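Local coordinates for probable secreted solute-binding lipoprotein (Streptomyces coelicolor, PDB 3I3V), which probably binds a solute outside the cell and hands it to a membrane transporter, at residues 174-179 with 355-360. Sequence-based numbering, arbitrary orientation.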
loop_
_atom_site.group_PDB
_atom_site.type_symbol
_atom_site.label_atom_id
_atom_site.label_comp_id
_atom_site.label_asym_id
_atom_site.label_seq_id
_atom_site.Cartn_x
_atom_site.Cartn_y
_atom_site.Cartn_z
ATOM N N GLY C 174 -28.489 -49.821 -41.411
ATOM C CA GLY C 174 -29.570 -50.597 -40.837
ATOM C C GLY C 174 -29.183 -51.194 -39.488
ATOM O O GLY C 174 -29.985 -51.170 -38.543
ATOM N N GLN C 175 -27.957 -51.711 -39.383
ATOM C CA GLN C 175 -27.503 -52.322 -38.134
ATOM C C GLN C 175 -27.418 -51.315 -36.986
ATOM O O GLN C 175 -27.704 -51.660 -35.843
ATOM C CB GLN C 175 -26.163 -53.061 -38.346
ATOM C CG GLN C 175 -24.904 -52.379 -37.815
ATOM C CD GLN C 175 -24.556 -52.775 -36.385
ATOM O OE1 GLN C 175 -23.564 -52.306 -35.829
ATOM N NE2 GLN C 175 -25.366 -53.639 -35.790
ATOM N N LYS C 176 -27.050 -50.070 -37.286
ATOM C CA LYS C 176 -26.974 -49.031 -36.255
ATOM C C LYS C 176 -28.366 -48.495 -35.853
ATOM O O LYS C 176 -28.610 -48.207 -34.673
ATOM C CB LYS C 176 -26.109 -47.868 -36.740
ATOM C CG LYS C 176 -24.886 -47.582 -35.869
ATOM C CD LYS C 176 -23.839 -48.691 -35.948
ATOM C CE LYS C 176 -23.142 -48.687 -37.288
ATOM N NZ LYS C 176 -22.217 -49.846 -37.450
ATOM N N LEU C 177 -29.277 -48.366 -36.823
ATOM C CA LEU C 177 -30.622 -47.855 -36.540
ATOM C C LEU C 177 -31.416 -48.866 -35.715
ATOM O O LEU C 177 -32.145 -48.483 -34.799
ATOM C CB LEU C 177 -31.385 -47.559 -37.837
ATOM C CG LEU C 177 -32.335 -46.341 -37.866
ATOM C CD1 LEU C 177 -33.513 -46.663 -38.772
ATOM C CD2 LEU C 177 -32.837 -45.988 -36.477
ATOM N N LEU C 178 -31.268 -50.152 -36.040
ATOM C CA LEU C 178 -31.958 -51.222 -35.311
ATOM C C LEU C 178 -31.494 -51.224 -33.862
ATOM O O LEU C 178 -32.292 -51.370 -32.935
ATOM C CB LEU C 178 -31.635 -52.595 -35.921
ATOM C CG LEU C 178 -32.555 -53.811 -35.689
ATOM C CD1 LEU C 178 -31.681 -55.013 -35.425
ATOM C CD2 LEU C 178 -33.534 -53.602 -34.533
ATOM N N ALA C 179 -30.189 -51.068 -33.674
ATOM C CA ALA C 179 -29.602 -51.054 -32.341
ATOM C C ALA C 179 -30.044 -49.822 -31.567
ATOM O O ALA C 179 -30.193 -49.869 -30.351
ATOM C CB ALA C 179 -28.070 -51.101 -32.439
ATOM N N LEU C 355 -26.226 -45.262 -27.291
ATOM C CA LEU C 355 -24.888 -45.646 -27.678
ATOM C C LEU C 355 -24.634 -46.232 -29.067
ATOM O O LEU C 355 -25.537 -46.769 -29.722
ATOM C CB LEU C 355 -24.335 -46.553 -26.569
ATOM C CG LEU C 355 -23.676 -47.908 -26.765
ATOM C CD1 LEU C 355 -23.224 -48.409 -25.404
ATOM C CD2 LEU C 355 -24.655 -48.894 -27.380
ATOM N N LEU C 356 -23.391 -46.065 -29.520
ATOM C CA LEU C 356 -22.926 -46.597 -30.795
ATOM C C LEU C 356 -22.257 -47.926 -30.424
ATOM O O LEU C 356 -21.201 -47.942 -29.803
ATOM C CB LEU C 356 -21.898 -45.665 -31.437
ATOM C CG LEU C 356 -21.265 -46.281 -32.698
ATOM C CD1 LEU C 356 -22.349 -46.517 -33.722
ATOM C CD2 LEU C 356 -20.181 -45.375 -33.268
ATOM N N PRO C 357 -22.862 -49.056 -30.813
ATOM C CA PRO C 357 -22.354 -50.402 -30.517
ATOM C C PRO C 357 -20.932 -50.769 -30.955
ATOM O O PRO C 357 -20.261 -51.550 -30.287
ATOM C CB PRO C 357 -23.396 -51.312 -31.169
ATOM C CG PRO C 357 -24.643 -50.461 -31.189
ATOM C CD PRO C 357 -24.092 -49.135 -31.614
ATOM N N ASP C 358 -20.489 -50.206 -32.072
ATOM C CA ASP C 358 -19.180 -50.498 -32.656
ATOM C C ASP C 358 -18.031 -50.930 -31.747
ATOM O O ASP C 358 -17.488 -52.022 -31.903
ATOM C CB ASP C 358 -18.740 -49.313 -33.501
ATOM C CG ASP C 358 -19.632 -49.110 -34.700
ATOM O OD1 ASP C 358 -20.839 -49.387 -34.580
ATOM O OD2 ASP C 358 -19.133 -48.670 -35.753
ATOM N N VAL C 359 -17.659 -50.075 -30.806
ATOM C CA VAL C 359 -16.551 -50.367 -29.906
ATOM C C VAL C 359 -16.737 -51.629 -29.075
ATOM O O VAL C 359 -15.761 -52.289 -28.736
ATOM C CB VAL C 359 -16.313 -49.203 -28.912
ATOM C CG1 VAL C 359 -14.821 -49.063 -28.628
ATOM C CG2 VAL C 359 -16.906 -47.911 -29.457
ATOM N N TYR C 360 -17.984 -51.962 -28.752
ATOM C CA TYR C 360 -18.275 -53.115 -27.902
ATOM C C TYR C 360 -18.577 -54.439 -28.591
ATOM O O TYR C 360 -18.523 -55.493 -27.958
ATOM C CB TYR C 360 -19.431 -52.775 -26.958
ATOM C CG TYR C 360 -19.344 -51.383 -26.372
ATOM C CD1 TYR C 360 -19.886 -50.290 -27.046
ATOM C CD2 TYR C 360 -18.687 -51.154 -25.161
ATOM C CE1 TYR C 360 -19.778 -48.994 -26.530
ATOM C CE2 TYR C 360 -18.569 -49.866 -24.635
ATOM C CZ TYR C 360 -19.118 -48.788 -25.326
ATOM O OH TYR C 360 -19.003 -47.513 -24.805
#
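The ammonium nitrogen of K176 is gripped twice: NZ gives one hydrogen bond to OE1 of Q175, its neighbour on the helix, and a second, part of a salt bridge, to OD1 of D358 on the loop. K176 NZ lies 3.2 Å from D358 OD1, on that oxygen's syn lone pair, and 3.7 Å from D358 OD2, so the grip is uneven. Q175 OE1 accepts the N-H of K176 NZ at 3.2 Å, in the carbonyl plane on a lone pair, with a C=O...N angle of 113°. The Q175 amide and D358 carboxylate planes are only 24° apart, with the lysine tip bridging their oxygens. K176 reaches them by folding twice along its side chain, about CB-CG and CG-CD, which brings its methylenes past L356. There K176 CD sits 3.4 Å from L356 CD1, tight for two carbons; with CG anti to the backbone N, the branch of L356 carries CD1 onto the lysine methylenes, and I282 of strand 280-284 touches both side chains. An alanine in place of K176 would probably loosen the loop from the helix here, losing the salt bridge and the packing on L356 together, and leaving D358's charge without this counterion. One turn along the helix, A179 CB meets P357 CG at 3.7 Å, both CB atoms directed into the interface, while Y195 of helix 188-197 also touches A179. The arrangement is structural packing in a protein of the periplasmic-binding-protein clan: helix 172-182 is fastened to the loop joining strand 352-354 to helix 363-377, through one salt bridge flanked by apolar contacts.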